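Local coordinates for probable sugar kinase (Clostridium perfringens, PDB 3KZH), which probably acts as a sugar kinase of the pfkB carbohydrate kinase family and binds beta-D-glucopyranose in its pocket, at residues R46-A49 and E50-R54; G120-N123 and T124-D128; E148-E151 and Y152-N156; T202-D205 and D206-A210; D275-K278 and F279-M283. All coordinates share one frame; numbering follows the deposited sequence.

Contact 1: R46-A49 and E50-R54; sequences RNIA and ENMAR
Arg46 and Glu50 form a salt bridge one turn apart on the largely buried helix 44-54, and Arg54, a further turn on, extends it to a three-residue network. How the flat groups meet supports this reading. Arg46 NH2 lies 2.5 Å from Glu50 OE1, and that oxygen stands only 2° out of the guanidinium plane, so the carboxylate comes to the edge of the arginine; it accepts through its anti lone pair, with the two planes turned 66° against each other. An extended Glu50 chain, CG anti to the backbone N (chi1 -164°), sets its second oxygen within 2.8 Å of Arg54 NE, measured to Glu50 OE2. Gripped from both ends, the carboxylate is held in its rotation, and the flanking positive charges would favour its ionised form. Elsewhere on the helix, the side chains of Ile48 and selenomethionine Met52 run side by side, with Ile48 CG2 3.8 Å from Met52 CE, and both residues pack on helix 255-268. Asn51 N bonds to Asn47 O at 3.0 Å, a regular alpha-helical link, while Asn47 ND2 reaches across to Asp257. This is an i, i+4, i+8 salt-bridge network along one side of an alpha-helix, packed against strand 59-62 and helix 69-81, with Arg54 only partly covered.

Contact 2: G120-N123 and T124-D128; sequences GAMN and TDFID
Asn123 OD1 accepts the backbone N-H of Phe126 at 3.1 Å, the donor lying 18° from the carbonyl plane of the amide; the other two bonds across the turn are weak. One is made by the same N-H, which also leans on Asn123 O, 3.3 Å from Phe126 N. The second joins Ile127 N to Asn123 O at 3.4 Å. Asn123 is thus the N-cap of helix 124-129: its CG lies between the backbone N and the carbonyl carbon (chi1 54°), which swings the amide oxygen over the first turn, where N-H groups lack helical acceptors. Next to this polar cap comes an apolar contact. The chain of selenomethionine Met122 is bent at chi2 and chi3, bringing CE to 3.3 Å from Ile127 CG1 and 3.5 Å from Phe126 CB. Met122 crosses both side chains at about a right angle. Its CE sits at the edge of the phenyl ring, near the ring plane, and its SE is 5.1 Å from the centroid of the Phe126 ring, 63° off the normal, an oblique Met-aromatic contact. Met122, just before the N-cap, and Ile127, the fourth residue after it, form a hydrophobic staple; the Met122-Phe126 contact lies beside it. The capped end lies between two elements: Ile127 packs on Leu153 and Phe157 of helix 147-157, and Phe126 touches Met89 of strand 89-90.

Contact 3: E148-E151 and Y152-N156; sequences EIME and YLLKN
Tyr152, whose CB rests 3.5 Å from Ile149 O one turn back, carries the amide end of Asn156 over the centre of one face of its ring. At the rim the phenol OH is hydrogen-bonded to Asp128 OD1, outside the helix, and Thr124 and Ile127 of helix 124-129 pack against the same side chain. With CG anti to the backbone N (chi1 -173°), the ring is carried off the helix toward these partners. Two apolar pairs spaced four residues apart cover another flank. Ile149 CG2 and Leu153 CD1 are 4.0 Å apart, and Met150 CG, of a selenomethionine, is 3.9 Å from Leu154 CD1; in each pair the side chains run side by side and point the same way. Both meet the sheet, Met150 and Leu153 on Leu142, Leu153 and Leu154 on Phe163. Backbone bonds underlie the packing, for instance Leu154 N to Met150 O at 2.8 Å. On the exposed side Glu151 OE2 stays 6.9 Å from Lys155 NZ, so the two make no salt bridge with each other. The chemistry is that of an amphipathic crossover helix in a beta-alpha-beta unit: apolar contacts on the sheet side, main-chain bonds along the helix, and a phenol-carboxylate hydrogen bond from Tyr152 to Asp128.

Contact 4: T202-D205 and D206-A210; sequences TDTD and DLIKA
Asp206 OD2 is gripped by both donors of Thr202: the hydroxyl OG1 meets it at 2.9 Å, nearly in line with the C-O bond, and Thr202 N bonds to its anti lone pair at 3.2 Å with a fairly straight N-H...O angle of 160°. In the reverse direction Asp206 N donates to Asp203 OD1 at 3.2 Å, which makes Asp203 the N-cap of helix 204-217. Its CG lies between the backbone N and the carbonyl carbon (chi1 51°), folding the carboxylate back over the first turn. A cost follows: Asp203 OD1 and Asp206 OD2 come within 3.0 Å as two acceptors of like charge, their carboxylate planes 32° apart. The donors on Thr202 and the amino end of the helix would ease this repulsion, and a raised proton affinity on one of the pair is possible. Beyond these groups, helix bonds fix the backbone that carries them: Leu207 N to Asp203 O at 3.2 Å and Ile208 N to Thr204 O at 2.9 Å. Thr204 CG2 also touches Ile208 CD1 at 4.0 Å. The polar cap faces the surface, while Leu207 turns inward onto Ile201, Leu226 and Phe232; Ile208, partly exposed, also meets Phe232 of strand 231-234, and the exposed Lys209 makes a cation-pi contact with Phe199.

Contact 5: D275-K278 and F279-M283; sequences DIVK and FAMTM
Asp275 opens the run by accepting Phe279 N on its carbonyl, 3.0 Å from Asp275 O, as expected within helix 273-288. One residue on, Ile276 O takes Ala280 N at 2.9 Å, and the Ile276 side chain turns to Leu263 and Tyr267 of helix 255-268. At Val277 the side chains join in: CG1, placed anti to the backbone N (chi1 176°), packs alongside CE of selenomethionine Met281, though their 3.2 Å separation is shorter than normal and doubtful in detail. The Met281 chain is bent at chi3, which brings this methyl back alongside the valine, and both residues press on Ile231. Lys278 O accepts from two donors. It is 3.0 Å from Thr282 N and 2.8 Å from Thr282 OG1, which approach from opposite faces of the carbonyl plane. Thr282 OG1 lies beside its own backbone N (chi1 -65°), which directs the hydroxyl back along the helix and satisfies it although the residue is buried. Lys278 makes a cation-pi contact with Trp312, while the Phe279 ring stacks on Tyr265. A threonine hydroxyl bonded to the carbonyl four residues earlier is a familiar alpha-helical motif, here in a helix packed between strand 231-234 and helices 255-268 and 300-308.

In the fold
From the N terminus the five contacts follow in series; each is local to one unbroken stretch, so none closes a long loop, and none nests in or crosses another. Contact 1 belongs to helix 44-54, near the centre of the chain. Contacts 2 and 3 adjoin, centres about 11 Å apart, where Ile127 CG2 meets Leu153 CD2 at 3.7 Å and joins helix 124-129 to the crossover helix 147-157. Contact 4 starts helix 204-217, about 12 Å from contact 5 at the nearest atoms. Contact 5 returns to contact 1: Asn51 O lies 3.7 Å from Met283 CE, linking helix 273-288 to helix 44-54. Contacts 2 and 5 lie on opposite sides of the chain's centre.

Contact 1: R46-A49 and E50-R54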
loop_
_atom_site.group_PDB
_atom_site.type_symbol
_atom_site.label_atom_id
_atom_site.label_comp_id
_atom_site.label_asym_id
_atom_site.label_seq_id
_atom_site.Cartn_x
_atom_site.Cartn_y
_atom_site.Cartn_z
ATOM N N ARG A 46 4.411 3.131 16.557
ATOM C CA ARG A 46 3.677 3.895 15.538
ATOM C C ARG A 46 2.244 4.151 15.972
ATOM O O ARG A 46 1.682 5.192 15.650
ATOM C CB ARG A 46 3.693 3.195 14.168
ATOM C CG ARG A 46 3.370 4.138 12.982
ATOM C CD ARG A 46 2.362 3.561 12.008
ATOM N NE ARG A 46 0.993 3.947 12.360
ATOM C CZ ARG A 46 0.187 3.234 13.135
ATOM N NH1 ARG A 46 0.606 2.086 13.627
ATOM N NH2 ARG A 46 -0.986 3.708 13.498
ATOM N N ASN A 47 1.679 3.192 16.708
ATOM C CA ASN A 47 0.327 3.286 17.241
ATOM C C ASN A 47 0.317 4.329 18.365
ATOM O O ASN A 47 -0.600 5.144 18.431
ATOM C CB ASN A 47 -0.164 1.924 17.788
ATOM C CG ASN A 47 -0.128 0.796 16.748
ATOM O OD1 ASN A 47 -0.425 0.996 15.577
ATOM N ND2 ASN A 47 0.230 -0.402 17.194
ATOM N N ILE A 48 1.356 4.329 19.212
ATOM C CA ILE A 48 1.465 5.287 20.326
ATOM C C ILE A 48 1.498 6.718 19.775
ATOM O O ILE A 48 0.677 7.547 20.173
ATOM C CB ILE A 48 2.720 5.020 21.244
ATOM C CG1 ILE A 48 2.560 3.690 21.985
ATOM C CG2 ILE A 48 2.900 6.136 22.276
ATOM C CD1 ILE A 48 3.804 3.194 22.723
ATOM N N ALA A 49 2.402 6.951 18.816
ATOM C CA ALA A 49 2.577 8.237 18.144
ATOM C C ALA A 49 1.297 8.742 17.474
ATOM O O ALA A 49 0.999 9.938 17.555
ATOM C CB ALA A 49 3.686 8.145 17.136
ATOM N N GLU A 50 0.523 7.827 16.873
ATOM C CA GLU A 50 -0.753 8.184 16.225
ATOM C C GLU A 50 -1.767 8.654 17.269
ATOM O O GLU A 50 -2.312 9.756 17.134
ATOM C CB GLU A 50 -1.363 7.039 15.375
ATOM C CG GLU A 50 -2.462 7.568 14.426
ATOM C CD GLU A 50 -3.318 6.531 13.696
ATOM O OE1 GLU A 50 -2.835 5.442 13.334
ATOM O OE2 GLU A 50 -4.502 6.839 13.441
ATOM N N ASN A 51 -1.944 7.857 18.330
ATOM C CA ASN A 51 -2.871 8.157 19.437
ATOM C C ASN A 51 -2.559 9.508 20.116
ATOM O O ASN A 51 -3.469 10.237 20.509
ATOM C CB ASN A 51 -2.828 7.054 20.508
ATOM C CG ASN A 51 -3.438 5.745 20.056
ATOM O OD1 ASN A 51 -2.732 4.747 19.853
ATOM N ND2 ASN A 51 -4.757 5.718 19.965
HETATM N N MSE A 52 -1.261 9.836 20.181
HETATM C CA MSE A 52 -0.727 11.075 20.767
HETATM C C MSE A 52 -1.059 12.305 19.912
HETATM O O MSE A 52 -1.550 13.315 20.417
HETATM C CB MSE A 52 0.799 10.980 20.935
HETATM C CG MSE A 52 1.265 10.483 22.282
HETATM SE SE MSE A 52 3.169 10.549 22.542
HETATM C CE MSE A 52 3.265 9.411 24.145
ATOM N N ALA A 53 -0.785 12.200 18.615
ATOM C CA ALA A 53 -1.044 13.261 17.641
ATOM C C ALA A 53 -2.554 13.496 17.516
ATOM O O ALA A 53 -3.002 14.640 17.357
ATOM C CB ALA A 53 -0.449 12.879 16.300
ATOM N N ARG A 54 -3.326 12.413 17.671
ATOM C CA ARG A 54 -4.789 12.458 17.608
ATOM C C ARG A 54 -5.419 13.273 18.734
ATOM O O ARG A 54 -6.453 13.891 18.535
ATOM C CB ARG A 54 -5.384 11.041 17.597
ATOM C CG ARG A 54 -5.499 10.450 16.194
ATOM C CD ARG A 54 -5.997 9.014 16.202
ATOM N NE ARG A 54 -6.293 8.536 14.851
ATOM C CZ ARG A 54 -7.478 8.659 14.246
ATOM N NH1 ARG A 54 -8.494 9.237 14.866
ATOM N NH2 ARG A 54 -7.635 8.239 13.004
#

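Contact 2: G120-N123 and T124-D128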
loop_
_atom_site.group_PDB
_atom_site.type_symbol
_atom_site.label_atom_id
_atom_site.label_comp_id
_atom_site.label_asym_id
_atom_site.label_seq_id
_atom_site.Cartn_x
_atom_site.Cartn_y
_atom_site.Cartn_z
ATOM N N GLY A 120 16.231 -3.881 12.525
ATOM C CA GLY A 120 17.544 -4.018 13.133
ATOM C C GLY A 120 18.662 -3.213 12.490
ATOM O O GLY A 120 19.809 -3.309 12.932
ATOM N N ALA A 121 18.330 -2.392 11.490
ATOM C CA ALA A 121 19.317 -1.567 10.780
ATOM C C ALA A 121 19.657 -0.223 11.448
ATOM O O ALA A 121 20.402 0.583 10.885
ATOM C CB ALA A 121 18.891 -1.370 9.330
HETATM N N MSE A 122 19.126 -0.008 12.656
HETATM C CA MSE A 122 19.377 1.204 13.447
HETATM C C MSE A 122 20.781 1.101 14.057
HETATM O O MSE A 122 21.140 0.087 14.676
HETATM C CB MSE A 122 18.331 1.367 14.569
HETATM C CG MSE A 122 18.515 2.594 15.485
HETATM SE SE MSE A 122 18.272 4.245 14.507
HETATM C CE MSE A 122 19.666 5.188 15.192
ATOM N N ASN A 123 21.563 2.160 13.869
ATOM C CA ASN A 123 22.934 2.220 14.371
ATOM C C ASN A 123 23.231 3.471 15.193
ATOM O O ASN A 123 22.503 4.455 15.121
ATOM C CB ASN A 123 23.939 2.068 13.210
ATOM C CG ASN A 123 23.709 3.068 12.077
ATOM O OD1 ASN A 123 23.891 4.277 12.242
ATOM N ND2 ASN A 123 23.329 2.557 10.912
ATOM N N THR A 124 24.341 3.433 15.925
ATOM C CA THR A 124 24.782 4.529 16.788
ATOM C C THR A 124 25.117 5.834 16.063
ATOM O O THR A 124 24.920 6.915 16.620
ATOM C CB THR A 124 25.977 4.102 17.656
ATOM O OG1 THR A 124 27.034 3.613 16.817
ATOM C CG2 THR A 124 25.552 3.005 18.630
ATOM N N ASP A 125 25.587 5.727 14.818
ATOM C CA ASP A 125 25.929 6.897 13.991
ATOM C C ASP A 125 24.705 7.758 13.693
ATOM O O ASP A 125 24.789 8.995 13.701
ATOM C CB ASP A 125 26.575 6.466 12.671
ATOM C CG ASP A 125 28.081 6.362 12.761
ATOM O OD1 ASP A 125 28.601 5.870 13.788
ATOM O OD2 ASP A 125 28.751 6.773 11.789
ATOM N N PHE A 126 23.566 7.094 13.472
ATOM C CA PHE A 126 22.313 7.778 13.206
ATOM C C PHE A 126 21.791 8.422 14.501
ATOM O O PHE A 126 21.317 9.567 14.450
ATOM C CB PHE A 126 21.288 6.835 12.543
ATOM C CG PHE A 126 20.072 7.544 11.999
ATOM C CD1 PHE A 126 20.126 8.175 10.741
ATOM C CD2 PHE A 126 18.907 7.690 12.784
ATOM C CE1 PHE A 126 19.036 8.951 10.267
ATOM C CE2 PHE A 126 17.808 8.463 12.328
ATOM C CZ PHE A 126 17.882 9.099 11.068
ATOM N N ILE A 127 21.903 7.717 15.643
ATOM C CA ILE A 127 21.469 8.265 16.947
ATOM C C ILE A 127 22.258 9.546 17.212
ATOM O O ILE A 127 21.663 10.571 17.528
ATOM C CB ILE A 127 21.687 7.284 18.166
ATOM C CG1 ILE A 127 20.614 6.208 18.217
ATOM C CG2 ILE A 127 21.465 8.005 19.476
ATOM C CD1 ILE A 127 21.076 4.868 18.739
ATOM N N ASP A 128 23.578 9.478 17.006
ATOM C CA ASP A 128 24.492 10.610 17.201
ATOM C C ASP A 128 24.163 11.819 16.332
ATOM O O ASP A 128 24.283 12.953 16.793
ATOM C CB ASP A 128 25.945 10.194 16.941
ATOM C CG ASP A 128 26.480 9.211 17.971
ATOM O OD1 ASP A 128 26.017 9.230 19.134
ATOM O OD2 ASP A 128 27.369 8.411 17.605
#

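Contact 3: E148-E151 and Y152-N156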
loop_
_atom_site.group_PDB
_atom_site.type_symbol
_atom_site.label_atom_id
_atom_site.label_comp_id
_atom_site.label_asym_id
_atom_site.label_seq_id
_atom_site.Cartn_x
_atom_site.Cartn_y
_atom_site.Cartn_z
ATOM N N GLU A 148 20.110 -3.456 23.190
ATOM C CA GLU A 148 21.442 -2.883 22.956
ATOM C C GLU A 148 21.363 -1.383 22.658
ATOM O O GLU A 148 22.157 -0.597 23.184
ATOM C CB GLU A 148 22.130 -3.616 21.794
ATOM C CG GLU A 148 23.622 -3.302 21.601
ATOM C CD GLU A 148 24.118 -3.550 20.175
ATOM O OE1 GLU A 148 25.042 -2.829 19.741
ATOM O OE2 GLU A 148 23.586 -4.456 19.488
ATOM N N ILE A 149 20.398 -1.003 21.817
ATOM C CA ILE A 149 20.176 0.397 21.451
ATOM C C ILE A 149 19.519 1.170 22.592
ATOM O O ILE A 149 19.836 2.341 22.793
ATOM C CB ILE A 149 19.442 0.521 20.075
ATOM C CG1 ILE A 149 20.479 0.295 18.971
ATOM C CG2 ILE A 149 18.757 1.899 19.874
ATOM C CD1 ILE A 149 19.926 -0.250 17.705
HETATM N N MSE A 150 18.685 0.485 23.382
HETATM C CA MSE A 150 18.024 1.079 24.544
HETATM C C MSE A 150 19.120 1.504 25.520
HETATM O O MSE A 150 19.169 2.670 25.899
HETATM C CB MSE A 150 17.053 0.087 25.219
HETATM C CG MSE A 150 16.336 0.622 26.487
HETATM SE SE MSE A 150 15.272 -0.664 27.485
HETATM C CE MSE A 150 13.876 -0.881 26.179
ATOM N N GLU A 151 20.068 0.592 25.787
ATOM C CA GLU A 151 21.208 0.842 26.688
ATOM C C GLU A 151 22.027 2.040 26.220
ATOM O O GLU A 151 22.380 2.895 27.033
ATOM C CB GLU A 151 22.111 -0.389 26.800
ATOM C CG GLU A 151 23.337 -0.218 27.727
ATOM C CD GLU A 151 23.948 -1.532 28.158
ATOM O OE1 GLU A 151 23.883 -2.512 27.382
ATOM O OE2 GLU A 151 24.483 -1.589 29.285
ATOM N N TYR A 152 22.251 2.128 24.906
ATOM C CA TYR A 152 22.988 3.245 24.321
ATOM C C TYR A 152 22.210 4.547 24.543
ATOM O O TYR A 152 22.798 5.553 24.930
ATOM C CB TYR A 152 23.250 3.016 22.822
ATOM C CG TYR A 152 24.159 4.060 22.199
ATOM C CD1 TYR A 152 25.560 3.994 22.360
ATOM C CD2 TYR A 152 23.621 5.147 21.472
ATOM C CE1 TYR A 152 26.406 4.993 21.809
ATOM C CE2 TYR A 152 24.453 6.147 20.923
ATOM C CZ TYR A 152 25.840 6.061 21.093
ATOM O OH TYR A 152 26.642 7.016 20.519
ATOM N N LEU A 153 20.888 4.501 24.352
ATOM C CA LEU A 153 20.038 5.678 24.539
ATOM C C LEU A 153 19.958 6.129 25.990
ATOM O O LEU A 153 20.044 7.327 26.264
ATOM C CB LEU A 153 18.628 5.449 23.974
ATOM C CG LEU A 153 18.526 5.271 22.462
ATOM C CD1 LEU A 153 17.136 4.875 22.083
ATOM C CD2 LEU A 153 18.934 6.517 21.746
ATOM N N LEU A 154 19.860 5.160 26.906
ATOM C CA LEU A 154 19.790 5.418 28.346
ATOM C C LEU A 154 21.096 6.016 28.862
ATOM O O LEU A 154 21.089 7.088 29.451
ATOM C CB LEU A 154 19.448 4.132 29.115
ATOM C CG LEU A 154 18.074 3.479 28.929
ATOM C CD1 LEU A 154 18.045 2.178 29.680
ATOM C CD2 LEU A 154 16.928 4.381 29.384
ATOM N N LYS A 155 22.214 5.365 28.537
ATOM C CA LYS A 155 23.567 5.789 28.935
ATOM C C LYS A 155 23.865 7.219 28.465
ATOM O O LYS A 155 24.306 8.062 29.254
ATOM C CB LYS A 155 24.586 4.801 28.337
ATOM C CG LYS A 155 26.066 5.046 28.591
ATOM C CD LYS A 155 26.864 3.938 27.904
ATOM C CE LYS A 155 28.373 4.123 28.011
ATOM N NZ LYS A 155 29.088 3.061 27.235
ATOM N N ASN A 156 23.506 7.494 27.211
ATOM C CA ASN A 156 23.734 8.792 26.589
ATOM C C ASN A 156 22.722 9.908 26.832
ATOM O O ASN A 156 23.084 11.079 26.696
ATOM C CB ASN A 156 23.906 8.621 25.079
ATOM C CG ASN A 156 25.260 8.070 24.702
ATOM O OD1 ASN A 156 25.449 6.859 24.601
ATOM N ND2 ASN A 156 26.213 8.965 24.476
#

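Contact 4: T202-D205 and D206-A210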
loop_
_atom_site.group_PDB
_atom_site.type_symbol
_atom_site.label_atom_id
_atom_site.label_comp_id
_atom_site.label_asym_id
_atom_site.label_seq_id
_atom_site.Cartn_x
_atom_site.Cartn_y
_atom_site.Cartn_z
ATOM N N THR A 202 -0.061 -10.788 43.614
ATOM C CA THR A 202 -1.396 -11.360 43.800
ATOM C C THR A 202 -2.470 -10.445 44.390
ATOM O O THR A 202 -3.668 -10.707 44.226
ATOM C CB THR A 202 -1.328 -12.666 44.650
ATOM O OG1 THR A 202 -0.703 -12.410 45.915
ATOM C CG2 THR A 202 -0.560 -13.754 43.912
ATOM N N ASP A 203 -2.040 -9.383 45.069
ATOM C CA ASP A 203 -2.956 -8.440 45.711
ATOM C C ASP A 203 -2.427 -7.002 45.745
ATOM O O ASP A 203 -1.390 -6.702 45.145
ATOM C CB ASP A 203 -3.326 -8.933 47.136
ATOM C CG ASP A 203 -2.105 -9.300 47.997
ATOM O OD1 ASP A 203 -1.033 -8.679 47.851
ATOM O OD2 ASP A 203 -2.234 -10.213 48.838
ATOM N N THR A 204 -3.126 -6.144 46.493
ATOM C CA THR A 204 -2.789 -4.729 46.655
ATOM C C THR A 204 -1.445 -4.486 47.351
ATOM O O THR A 204 -0.694 -3.589 46.951
ATOM C CB THR A 204 -3.918 -3.982 47.418
ATOM O OG1 THR A 204 -5.149 -4.127 46.701
ATOM C CG2 THR A 204 -3.611 -2.500 47.552
ATOM N N ASP A 205 -1.151 -5.281 48.381
ATOM C CA ASP A 205 0.102 -5.158 49.129
ATOM C C ASP A 205 1.326 -5.477 48.273
ATOM O O ASP A 205 2.357 -4.815 48.392
ATOM C CB ASP A 205 0.073 -6.023 50.397
ATOM C CG ASP A 205 -0.804 -5.425 51.498
ATOM O OD1 ASP A 205 -0.612 -4.236 51.847
ATOM O OD2 ASP A 205 -1.688 -6.143 52.016
ATOM N N ASP A 206 1.180 -6.441 47.365
ATOM C CA ASP A 206 2.266 -6.827 46.458
ATOM C C ASP A 206 2.461 -5.751 45.386
ATOM O O ASP A 206 3.595 -5.497 44.952
ATOM C CB ASP A 206 1.984 -8.177 45.805
ATOM C CG ASP A 206 1.912 -9.323 46.806
ATOM O OD1 ASP A 206 2.594 -9.274 47.853
ATOM O OD2 ASP A 206 1.161 -10.282 46.537
ATOM N N LEU A 207 1.353 -5.099 45.011
ATOM C CA LEU A 207 1.336 -4.007 44.032
ATOM C C LEU A 207 2.075 -2.813 44.612
ATOM O O LEU A 207 2.864 -2.195 43.913
ATOM C CB LEU A 207 -0.099 -3.602 43.673
ATOM C CG LEU A 207 -0.815 -4.368 42.563
ATOM C CD1 LEU A 207 -2.301 -4.104 42.587
ATOM C CD2 LEU A 207 -0.202 -3.999 41.212
ATOM N N ILE A 208 1.849 -2.539 45.904
ATOM C CA ILE A 208 2.523 -1.450 46.616
ATOM C C ILE A 208 4.017 -1.774 46.773
ATOM O O ILE A 208 4.855 -0.900 46.570
ATOM C CB ILE A 208 1.857 -1.145 48.007
ATOM C CG1 ILE A 208 0.421 -0.645 47.804
ATOM C CG2 ILE A 208 2.640 -0.065 48.780
ATOM C CD1 ILE A 208 -0.427 -0.577 49.080
ATOM N N LYS A 209 4.334 -3.048 47.023
ATOM C CA LYS A 209 5.719 -3.522 47.201
ATOM C C LYS A 209 6.516 -3.464 45.889
ATOM O O LYS A 209 7.670 -3.025 45.878
ATOM C CB LYS A 209 5.711 -4.951 47.767
ATOM C CG LYS A 209 7.065 -5.511 48.191
ATOM C CD LYS A 209 6.987 -7.017 48.452
ATOM C CE LYS A 209 8.388 -7.613 48.638
ATOM N NZ LYS A 209 8.393 -9.105 48.618
ATOM N N ALA A 210 5.873 -3.872 44.794
ATOM C CA ALA A 210 6.464 -3.878 43.448
ATOM C C ALA A 210 6.775 -2.468 42.982
ATOM O O ALA A 210 7.910 -2.160 42.597
ATOM C CB ALA A 210 5.527 -4.544 42.477
#

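Contact 5: D275-K278 and F279-M283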
loop_
_atom_site.group_PDB
_atom_site.type_symbol
_atom_site.label_atom_id
_atom_site.label_comp_id
_atom_site.label_asym_id
_atom_site.label_seq_id
_atom_site.Cartn_x
_atom_site.Cartn_y
_atom_site.Cartn_z
ATOM N N ASP A 275 -5.843 12.378 37.376
ATOM C CA ASP A 275 -6.442 12.807 36.117
ATOM C C ASP A 275 -5.723 12.246 34.881
ATOM O O ASP A 275 -6.359 12.045 33.847
ATOM C CB ASP A 275 -6.568 14.343 36.062
ATOM C CG ASP A 275 -7.579 14.894 37.072
ATOM O OD1 ASP A 275 -8.721 14.390 37.136
ATOM O OD2 ASP A 275 -7.223 15.838 37.810
ATOM N N ILE A 276 -4.412 11.995 34.993
ATOM C CA ILE A 276 -3.600 11.410 33.902
ATOM C C ILE A 276 -4.054 9.958 33.706
ATOM O O ILE A 276 -4.271 9.513 32.574
ATOM C CB ILE A 276 -2.067 11.403 34.235
ATOM C CG1 ILE A 276 -1.533 12.826 34.384
ATOM C CG2 ILE A 276 -1.270 10.655 33.158
ATOM C CD1 ILE A 276 -0.069 12.907 34.819
ATOM N N VAL A 277 -4.241 9.267 34.832
ATOM C CA VAL A 277 -4.689 7.874 34.891
ATOM C C VAL A 277 -6.084 7.724 34.270
ATOM O O VAL A 277 -6.301 6.812 33.481
ATOM C CB VAL A 277 -4.639 7.362 36.376
ATOM C CG1 VAL A 277 -5.161 5.980 36.519
ATOM C CG2 VAL A 277 -3.225 7.335 36.851
ATOM N N LYS A 278 -6.965 8.688 34.546
ATOM C CA LYS A 278 -8.331 8.686 34.023
ATOM C C LYS A 278 -8.424 8.995 32.537
ATOM O O LYS A 278 -9.174 8.323 31.814
ATOM C CB LYS A 278 -9.215 9.665 34.799
ATOM C CG LYS A 278 -9.639 9.190 36.174
ATOM C CD LYS A 278 -10.497 10.249 36.834
ATOM C CE LYS A 278 -10.519 10.067 38.329
ATOM N NZ LYS A 278 -11.131 11.230 39.033
ATOM N N PHE A 279 -7.617 9.970 32.091
ATOM C CA PHE A 279 -7.551 10.418 30.686
ATOM C C PHE A 279 -6.985 9.282 29.830
ATOM O O PHE A 279 -7.560 8.928 28.803
ATOM C CB PHE A 279 -6.693 11.705 30.557
ATOM C CG PHE A 279 -6.730 12.341 29.174
ATOM C CD1 PHE A 279 -7.630 13.390 28.889
ATOM C CD2 PHE A 279 -5.923 11.839 28.117
ATOM C CE1 PHE A 279 -7.735 13.929 27.575
ATOM C CE2 PHE A 279 -6.025 12.369 26.799
ATOM C CZ PHE A 279 -6.936 13.414 26.531
ATOM N N ALA A 280 -5.847 8.745 30.259
ATOM C CA ALA A 280 -5.173 7.643 29.580
ATOM C C ALA A 280 -6.004 6.357 29.562
ATOM O O ALA A 280 -5.946 5.594 28.603
ATOM C CB ALA A 280 -3.829 7.395 30.225
HETATM N N MSE A 281 -6.792 6.140 30.614
HETATM C CA MSE A 281 -7.644 4.964 30.712
HETATM C C MSE A 281 -8.843 5.091 29.790
HETATM O O MSE A 281 -9.269 4.096 29.195
HETATM C CB MSE A 281 -8.094 4.742 32.142
HETATM C CG MSE A 281 -8.084 3.282 32.550
HETATM SE SE MSE A 281 -8.551 3.026 34.403
HETATM C CE MSE A 281 -7.707 4.526 35.136
ATOM N N THR A 282 -9.352 6.324 29.648
ATOM C CA THR A 282 -10.480 6.633 28.746
ATOM C C THR A 282 -10.058 6.334 27.296
ATOM O O THR A 282 -10.839 5.779 26.530
ATOM C CB THR A 282 -10.951 8.119 28.888
ATOM O OG1 THR A 282 -11.471 8.321 30.208
ATOM C CG2 THR A 282 -12.032 8.465 27.874
HETATM N N MSE A 283 -8.797 6.655 26.974
HETATM C CA MSE A 283 -8.186 6.409 25.653
HETATM C C MSE A 283 -8.040 4.910 25.419
HETATM O O MSE A 283 -8.267 4.415 24.303
HETATM C CB MSE A 283 -6.803 7.061 25.553
HETATM C CG MSE A 283 -6.833 8.557 25.517
HETATM SE SE MSE A 283 -5.154 9.363 24.962
HETATM C CE MSE A 283 -4.945 8.341 23.332
#